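Local structure of AceL NrdHF-1-1 Intein (Metagenome, 6ZGQ) at residues N38-S43 with G82-C87; F92-D97 with V118-T123. The protein is a class 3 split intein, linked and splice-inactivated in this variant, whose active form excises itself and ligates the flanking protein segments. All coordinates share one frame; numbering follows the deposited sequence.

Interaction 1 (N38-S43 with G82-C87); sequences NTKDFS and GEIKEC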
ATOM      1  N   ASN A  38       6.403  -8.729  10.776  1.00 20.79           N
ATOM      2  CA  ASN A  38       7.105  -9.268  11.956  1.00 23.07           C
ATOM      3  C   ASN A  38       8.626  -9.346  11.738  1.00 23.40           C
ATOM      4  O   ASN A  38       9.382  -9.061  12.676  1.00 22.47           O
ATOM      5  CB  ASN A  38       6.552 -10.650  12.356  1.00 26.98           C
ATOM      6  CG  ASN A  38       5.085 -10.607  12.757  1.00 28.97           C
ATOM      7  OD1 ASN A  38       4.614  -9.627  13.333  1.00 33.46           O
ATOM      8  ND2 ASN A  38       4.359 -11.679  12.461  1.00 32.09           N
ATOM      9  N   THR A  39       9.052  -9.708  10.517  1.00 24.11           N
ATOM     10  CA  THR A  39      10.466  -9.993  10.199  1.00 25.25           C
ATOM     11  C   THR A  39      11.140  -8.894   9.354  1.00 26.42           C
ATOM     12  O   THR A  39      12.369  -8.838   9.328  1.00 26.60           O
ATOM     13  CB  THR A  39      10.617 -11.351   9.469  1.00 26.40           C
ATOM     14  OG1 THR A  39      10.037 -11.260   8.166  1.00 25.73           O
ATOM     15  CG2 THR A  39       9.950 -12.492  10.242  1.00 27.39           C
ATOM     16  N   LYS A  40      10.341  -8.042   8.689  1.00 22.44           N
ATOM     17  CA  LYS A  40      10.810  -6.976   7.768  1.00 23.66           C
ATOM     18  C   LYS A  40      11.483  -7.548   6.517  1.00 20.93           C
ATOM     19  O   LYS A  40      12.223  -6.820   5.844  1.00 22.17           O
ATOM     20  CB  LYS A  40      11.785  -6.000   8.449  1.00 23.69           C
ATOM     21  CG  LYS A  40      11.188  -5.101   9.522  1.00 22.79           C
ATOM     22  CD  LYS A  40      12.274  -4.249  10.162  1.00 28.41           C
ATOM     23  CE  LYS A  40      11.710  -3.124  11.015  1.00 31.07           C
ATOM     24  NZ  LYS A  40      12.804  -2.296  11.589  1.00 32.33           N
ATOM     25  N   ASP A  41      11.225  -8.828   6.218  1.00 18.87           N
ATOM     26  CA  ASP A  41      11.769  -9.520   5.032  1.00 18.27           C
ATOM     27  C   ASP A  41      10.787  -9.401   3.860  1.00 15.18           C
ATOM     28  O   ASP A  41       9.571  -9.440   4.084  1.00 15.27           O
ATOM     29  CB  ASP A  41      12.006 -11.007   5.314  1.00 20.03           C
ATOM     30  CG  ASP A  41      13.149 -11.255   6.286  1.00 24.98           C
ATOM     31  OD1 ASP A  41      14.023 -10.378   6.431  1.00 27.50           O
ATOM     32  OD2 ASP A  41      13.154 -12.332   6.906  1.00 28.38           O
ATOM     33  N   PHE A  42      11.346  -9.265   2.648  1.00 13.95           N
ATOM     34  CA  PHE A  42      10.631  -9.269   1.364  1.00 13.30           C
ATOM     35  C   PHE A  42      10.602 -10.695   0.782  1.00 13.59           C
ATOM     36  O   PHE A  42      11.600 -11.411   0.873  1.00 14.65           O
ATOM     37  CB  PHE A  42      11.338  -8.317   0.384  1.00 13.31           C
ATOM     38  CG  PHE A  42      11.102  -6.855   0.665  1.00 14.16           C
ATOM     39  CD1 PHE A  42       9.946  -6.223   0.218  1.00 13.67           C
ATOM     40  CD2 PHE A  42      12.049  -6.105   1.348  1.00 14.47           C
ATOM     41  CE1 PHE A  42       9.730  -4.877   0.468  1.00 13.92           C
ATOM     42  CE2 PHE A  42      11.845  -4.758   1.587  1.00 14.31           C
ATOM     43  CZ  PHE A  42      10.683  -4.145   1.154  1.00 14.03           C
ATOM     44  N   SER A  43       9.465 -11.112   0.220  1.00 12.80           N
ATOM     45  CA  SER A  43       9.365 -12.393  -0.506  1.00 12.57           C
ATOM     46  C   SER A  43       8.172 -12.353  -1.463  1.00 11.63           C
ATOM     47  O   SER A  43       7.297 -11.500  -1.285  1.00 11.73           O
ATOM     48  CB  SER A  43       9.235 -13.569   0.469  1.00 12.50           C
ATOM     49  OG  SER A  43       8.138 -13.404   1.353  1.00 13.70           O
ATOM     50  N   GLY A  82      11.582   0.574  16.258  1.00 22.40           N
ATOM     51  CA  GLY A  82      12.104  -0.519  15.428  1.00 19.45           C
ATOM     52  C   GLY A  82      11.030  -1.456  14.892  1.00 24.54           C
ATOM     53  O   GLY A  82      11.372  -2.443  14.234  1.00 26.63           O
ATOM     54  N   GLU A  83       9.754  -1.129  15.146  1.00 25.99           N
ATOM     55  CA  GLU A  83       8.601  -2.023  14.905  1.00 23.80           C
ATOM     56  C   GLU A  83       7.796  -1.545  13.691  1.00 23.81           C
ATOM     57  O   GLU A  83       7.743  -0.340  13.453  1.00 22.16           O
ATOM     58  CB  GLU A  83       7.696  -2.056  16.147  1.00 27.26           C
ATOM     59  CG  GLU A  83       8.379  -2.635  17.383  1.00 30.73           C
ATOM     60  CD  GLU A  83       7.411  -3.234  18.390  1.00 35.52           C
ATOM     61  OE1 GLU A  83       7.524  -2.907  19.590  1.00 39.98           O
ATOM     62  OE2 GLU A  83       6.543  -4.040  17.991  1.00 38.55           O
ATOM     63  N   ILE A  84       7.211  -2.488  12.937  1.00 21.35           N
ATOM     64  CA  ILE A  84       6.278  -2.201  11.829  1.00 17.27           C
ATOM     65  C   ILE A  84       4.852  -2.217  12.396  1.00 18.05           C
ATOM     66  O   ILE A  84       4.434  -3.237  12.975  1.00 18.25           O
ATOM     67  CB  ILE A  84       6.409  -3.231  10.677  1.00 17.69           C
ATOM     68  CG1 ILE A  84       7.846  -3.282  10.129  1.00 18.32           C
ATOM     69  CG2 ILE A  84       5.420  -2.926   9.559  1.00 15.43           C
ATOM     70  CD1 ILE A  84       8.342  -1.997   9.488  1.00 17.26           C
ATOM     71  N   LYS A  85       4.149  -1.084  12.226  1.00 16.79           N
ATOM     72  CA  LYS A  85       2.814  -0.803  12.790  1.00 17.49           C
ATOM     73  C   LYS A  85       1.813  -0.604  11.648  1.00 15.95           C
ATOM     74  O   LYS A  85       2.229  -0.311  10.516  1.00 15.18           O
ATOM     75  CB  LYS A  85       2.843   0.488  13.636  1.00 18.02           C
ATOM     76  CG  LYS A  85       3.934   0.570  14.703  1.00 19.32           C
ATOM     77  CD  LYS A  85       3.541  -0.082  16.022  1.00 20.17           C
ATOM     78  CE  LYS A  85       4.502   0.296  17.139  1.00 20.77           C
ATOM     79  NZ  LYS A  85       4.143   1.581  17.798  1.00 22.07           N
ATOM     80  N   GLU A  86       0.522  -0.743  11.968  1.00 15.97           N
ATOM     81  CA  GLU A  86      -0.587  -0.471  11.044  1.00 13.69           C
ATOM     82  C   GLU A  86      -1.552   0.537  11.680  1.00 12.69           C
ATOM     83  O   GLU A  86      -1.597   0.660  12.913  1.00 13.54           O
ATOM     84  CB  GLU A  86      -1.346  -1.763  10.696  1.00 14.44           C
ATOM     85  CG  GLU A  86      -1.787  -2.547  11.922  1.00 16.63           C
ATOM     86  CD  GLU A  86      -2.617  -3.759  11.573  1.00 17.87           C
ATOM     87  OE1 GLU A  86      -3.776  -3.584  11.142  1.00 18.67           O
ATOM     88  OE2 GLU A  86      -2.104  -4.886  11.727  1.00 21.29           O
ATOM     89  N   CYS A  87      -2.291   1.251  10.821  0.76 12.45           N
ATOM     90  CA  CYS A  87      -3.345   2.217  11.196  0.76 12.52           C
ATOM     91  C   CYS A  87      -4.279   2.395   9.992  0.76 12.04           C
ATOM     92  O   CYS A  87      -3.785   2.450   8.858  0.76 12.35           O
ATOM     93  CB  CYS A  87      -2.729   3.571  11.572  0.76 13.55           C
ATOM     94  SG  CYS A  87      -3.896   4.796  12.210  0.76 14.07           S
TER
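Lys-40 lies with its methylenes against the side chain of Ile-84, then carries its ammonium group past it to the backbone of Gly-82. The apolar half is the closer-packed one. Ile-84 CG1 sits 3.9 Å from Lys-40 CG, and Ile-84 CD1 the same 3.9 Å from Lys-40 CE, so the isoleucine's ethyl branch touches the lysine chain at two points, CG and CE, while the two side chains run at a slant to one another. Lys-40 can span this distance because, with CG anti to the carbonyl carbon (chi1 -69°), its chain runs fully extended from CG onward. Behind Ile-84 the packing continues inward onto Phe-35, Met-37, Ile-77 and Ile-101, and Phe-35 also meets Lys-40.

Two beta hairpins come together here: Lys-40 belongs to the turn between strands 32-35 and 42-45, Gly-82 to the tight turn between strands 75-80 and 83-88. Lys-40 itself takes the left-handed helical backbone conformation in its turn, bridged by a weak 3.3 Å hydrogen bond from Asp-41 N back to Thr-39 OG1.

The other half of the contact lies out at the surface and rests on few atoms. Lys-40 NZ donates to Gly-82 O at 3.0 Å, approaching from above the carbonyl plane, 48° out of it, rather than along a lone pair. The same nitrogen makes a salt bridge with Glu-79, so the ammonium is shared between a carboxylate and a turn carbonyl. With a methionine in its place, Glu-79 would probably be left without its cationic mate and Gly-82 O without this donor. Gly-82 is solvent-exposed, and Lys-40 itself is only partly covered.

Interaction 2 (F92-D97 with V118-T123); sequences FEPSED and VKITHT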
ATOM      1  N   PHE A  92      -5.052   7.792  10.479  1.00 11.29           N
ATOM      2  CA  PHE A  92      -3.601   8.070  10.488  1.00 11.90           C
ATOM      3  C   PHE A  92      -3.332   9.545  10.787  1.00 12.99           C
ATOM      4  O   PHE A  92      -3.858  10.426  10.096  1.00 12.62           O
ATOM      5  CB  PHE A  92      -2.905   7.664   9.178  1.00 11.93           C
ATOM      6  CG  PHE A  92      -1.406   7.840   9.221  1.00 13.93           C
ATOM      7  CD1 PHE A  92      -0.590   6.879   9.808  1.00 13.33           C
ATOM      8  CD2 PHE A  92      -0.812   8.984   8.711  1.00 13.38           C
ATOM      9  CE1 PHE A  92       0.783   7.049   9.867  1.00 12.25           C
ATOM     10  CE2 PHE A  92       0.559   9.160   8.771  1.00 14.51           C
ATOM     11  CZ  PHE A  92       1.359   8.192   9.352  1.00 11.67           C
ATOM     12  N   GLU A  93      -2.525   9.788  11.827  1.00 13.27           N
ATOM     13  CA  GLU A  93      -2.051  11.129  12.202  1.00 15.48           C
ATOM     14  C   GLU A  93      -0.531  11.166  12.035  1.00 15.85           C
ATOM     15  O   GLU A  93       0.188  10.461  12.745  1.00 17.16           O
ATOM     16  CB  GLU A  93      -2.460  11.488  13.642  1.00 17.40           C
ATOM     17  CG  GLU A  93      -3.972  11.539  13.871  1.00 20.58           C
ATOM     18  CD  GLU A  93      -4.695  12.701  13.184  1.00 24.27           C
ATOM     19  OE1 GLU A  93      -4.165  13.281  12.208  1.00 27.16           O
ATOM     20  OE2 GLU A  93      -5.826  13.029  13.614  1.00 28.04           O
ATOM     21  N   PRO A  94      -0.029  11.969  11.071  1.00 15.00           N
ATOM     22  CA  PRO A  94       1.414  12.041  10.847  1.00 16.12           C
ATOM     23  C   PRO A  94       2.154  12.580  12.074  1.00 16.59           C
ATOM     24  O   PRO A  94       1.608  13.404  12.811  1.00 18.66           O
ATOM     25  CB  PRO A  94       1.559  12.987   9.636  1.00 15.97           C
ATOM     26  CG  PRO A  94       0.265  13.708   9.527  1.00 16.12           C
ATOM     27  CD  PRO A  94      -0.783  12.818  10.132  1.00 15.55           C
ATOM     28  N   SER A  95       3.370  12.069  12.280  1.00 17.32           N
ATOM     29  CA  SER A  95       4.288  12.510  13.339  1.00 16.94           C
ATOM     30  C   SER A  95       5.730  12.265  12.866  1.00 16.84           C
ATOM     31  O   SER A  95       5.950  11.430  11.971  1.00 16.82           O
ATOM     32  CB  SER A  95       4.006  11.776  14.652  1.00 19.15           C
ATOM     33  OG  SER A  95       4.022  10.375  14.468  1.00 19.62           O
ATOM     34  N   GLU A  96       6.671  13.016  13.444  1.00 17.41           N
ATOM     35  CA  GLU A  96       8.094  12.957  13.078  1.00 18.28           C
ATOM     36  C   GLU A  96       8.711  11.585  13.386  1.00 18.60           C
ATOM     37  O   GLU A  96       9.759  11.261  12.818  1.00 18.80           O
ATOM     38  CB  GLU A  96       8.863  14.085  13.779  1.00 20.35           C
ATOM     39  CG  GLU A  96       8.409  15.464  13.318  1.00 23.22           C
ATOM     40  CD  GLU A  96       9.345  16.590  13.714  1.00 24.08           C
ATOM     41  OE1 GLU A  96       9.887  16.575  14.839  1.00 27.88           O
ATOM     42  OE2 GLU A  96       9.531  17.511  12.888  1.00 26.99           O
ATOM     43  N   ASP A  97       8.045  10.794  14.245  1.00 19.14           N
ATOM     44  CA  ASP A  97       8.525   9.475  14.702  1.00 19.57           C
ATOM     45  C   ASP A  97       7.858   8.299  13.966  1.00 17.58           C
ATOM     46  O   ASP A  97       8.189   7.138  14.262  1.00 19.46           O
ATOM     47  CB  ASP A  97       8.377   9.337  16.237  1.00 20.91           C
ATOM     48  CG  ASP A  97       6.942   9.050  16.693  1.00 24.31           C
ATOM     49  OD1 ASP A  97       5.981   9.531  16.050  1.00 26.08           O
ATOM     50  OD2 ASP A  97       6.784   8.349  17.717  1.00 27.93           O
ATOM     51  N   VAL A 118       4.408  13.936   4.155  1.00 11.63           N
ATOM     52  CA  VAL A 118       3.379  13.326   3.291  1.00 10.45           C
ATOM     53  C   VAL A 118       2.035  14.005   3.576  1.00 10.42           C
ATOM     54  O   VAL A 118       1.498  13.871   4.683  1.00 10.15           O
ATOM     55  CB  VAL A 118       3.274  11.796   3.538  1.00 10.19           C
ATOM     56  CG1 VAL A 118       2.183  11.143   2.687  1.00  9.96           C
ATOM     57  CG2 VAL A 118       4.615  11.121   3.273  1.00 10.42           C
ATOM     58  N   LYS A 119       1.551  14.753   2.580  1.00 10.98           N
ATOM     59  CA  LYS A 119       0.251  15.435   2.582  1.00  9.65           C
ATOM     60  C   LYS A 119      -0.866  14.373   2.496  1.00  8.70           C
ATOM     61  O   LYS A 119      -0.704  13.375   1.774  1.00  8.73           O
ATOM     62  CB  LYS A 119       0.216  16.398   1.383  1.00 10.63           C
ATOM     63  CG  LYS A 119      -1.060  17.201   1.174  1.00 11.54           C
ATOM     64  CD  LYS A 119      -0.892  18.211   0.045  1.00 15.00           C
ATOM     65  CE  LYS A 119      -0.881  17.548  -1.326  1.00 16.47           C
ATOM     66  NZ  LYS A 119      -0.472  18.497  -2.395  1.00 18.05           N
ATOM     67  N   ILE A 120      -1.958  14.582   3.240  0.62  7.91           N
ATOM     68  CA  ILE A 120      -3.124  13.676   3.246  0.62  8.01           C
ATOM     69  C   ILE A 120      -4.363  14.453   2.782  0.62  8.48           C
ATOM     70  O   ILE A 120      -4.703  15.473   3.396  0.62  8.58           O
ATOM     71  CB  ILE A 120      -3.389  13.070   4.649  0.62  7.75           C
ATOM     72  CG1 ILE A 120      -2.100  12.488   5.249  0.62  7.54           C
ATOM     73  CG2 ILE A 120      -4.483  12.005   4.572  0.62  7.84           C
ATOM     74  CD1 ILE A 120      -2.227  12.075   6.701  0.62  7.66           C
ATOM     75  N   THR A 121      -5.004  13.959   1.715  1.00  8.63           N
ATOM     76  CA  THR A 121      -6.259  14.511   1.156  1.00  8.50           C
ATOM     77  C   THR A 121      -7.351  13.450   1.300  1.00  8.38           C
ATOM     78  O   THR A 121      -7.140  12.308   0.872  1.00  8.65           O
ATOM     79  CB  THR A 121      -6.072  14.878  -0.333  1.00  8.59           C
ATOM     80  OG1 THR A 121      -4.912  15.708  -0.438  1.00  8.59           O
ATOM     81  CG2 THR A 121      -7.286  15.628  -0.897  1.00  8.10           C
ATOM     82  N   HIS A 122      -8.474  13.826   1.933  1.00  8.55           N
ATOM     83  CA  HIS A 122      -9.707  13.017   1.995  1.00  9.21           C
ATOM     84  C   HIS A 122     -10.695  13.650   1.010  1.00 10.06           C
ATOM     85  O   HIS A 122     -11.073  14.799   1.210  1.00 10.26           O
ATOM     86  CB  HIS A 122     -10.280  13.008   3.421  1.00  9.61           C
ATOM     87  CG  HIS A 122     -11.458  12.103   3.605  1.00  9.85           C
ATOM     88  ND1 HIS A 122     -12.302  12.203   4.687  1.00 10.19           N
ATOM     89  CD2 HIS A 122     -11.938  11.093   2.843  1.00 10.07           C
ATOM     90  CE1 HIS A 122     -13.246  11.283   4.591  1.00 10.69           C
ATOM     91  NE2 HIS A 122     -13.048  10.595   3.481  1.00 10.99           N
ATOM     92  N   THR A 123     -11.048  12.910  -0.046  1.00 10.36           N
ATOM     93  CA  THR A 123     -11.871  13.389  -1.164  1.00 12.40           C
ATOM     94  C   THR A 123     -13.147  12.561  -1.267  1.00 12.99           C
ATOM     95  O   THR A 123     -13.090  11.336  -1.117  1.00 12.88           O
ATOM     96  CB  THR A 123     -11.062  13.317  -2.486  1.00 11.98           C
ATOM     97  OG1 THR A 123      -9.888  14.118  -2.337  1.00 12.33           O
ATOM     98  CG2 THR A 123     -11.856  13.810  -3.705  1.00 12.52           C
TER
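This is a small apolar contact, partly buried, between the loop that leads into strand 98-104 and the outer strand 119-125 of a three-stranded antiparallel sheet. One methyl group does the touching: Ile-120 CD1 lies 3.8 Å from Pro-94 CD and 3.9 Å from Phe-92 CD2. Against the proline, this methyl meets the CD-CG edge of the pyrrolidine ring, with Pro-94 CG a little farther from Ile-120 CD1 at 4.1 Å. Against the phenylalanine, it arrives at the ring edge, close to the ring plane, and the two side chains cross at about a right angle. The reach comes from Ile-120 itself, whose CG1 branch is extended at its outer bond (chi2 171°) and so carries CD1 off the strand toward the loop.

The rest of the Phe-92 ring belongs to a larger cluster. Tyr-78 meets it edge-to-face, Phe-100 packs against it, and Lys-98 makes a cation-pi interaction. On the strand side, Ile-120 also rests on Tyr-59 and Phe-61 of the neighbouring strand 57-63, so the isoleucine side chain sits between the three-stranded sheet and the aromatic cluster.

Polar bonds tie down the loop beyond the proline. Ser-95 OG donates to Asp-97 OD1 at 2.7 Å, meeting that oxygen almost in line with its C-O bond, while the other carboxylate oxygen is held by Gln-80. Ser-95 N is bonded to the hydroxyl of Ser-115, whose side-chain neighbours include Pro-94 and Phe-92.

Ile-120 was modelled in two conformers, and the distances given belong to one of them. Between the two segments there is no hydrogen bond, only van der Waals contact through a single methyl; such a contact is weakly directional and could probably tolerate a modest shift of that side chain.

Interaction 1 closes before interaction 2 opens along the chain, and their centres lie about 19 Å apart. Strand 83-88 supplies one side of the first, and the loop that follows it supplies one side of the second; where they meet, Cys-87 packs against the backbone of Phe-92. Strands 75-80 and 98-104, both in the large curled antiparallel sheet, back the two sites alike: Tyr-78 and Ile-77 lie on one, Phe-100 and Ile-101 on the other. Interaction 1 ties this sheet to the hairpin of strands 32-35 and 42-45, and interaction 2 ties the loop between two of its strands to the three-stranded sheet, so together they join smaller sheets to the large one within the Hint-type, horseshoe-like beta fold expected of an intein.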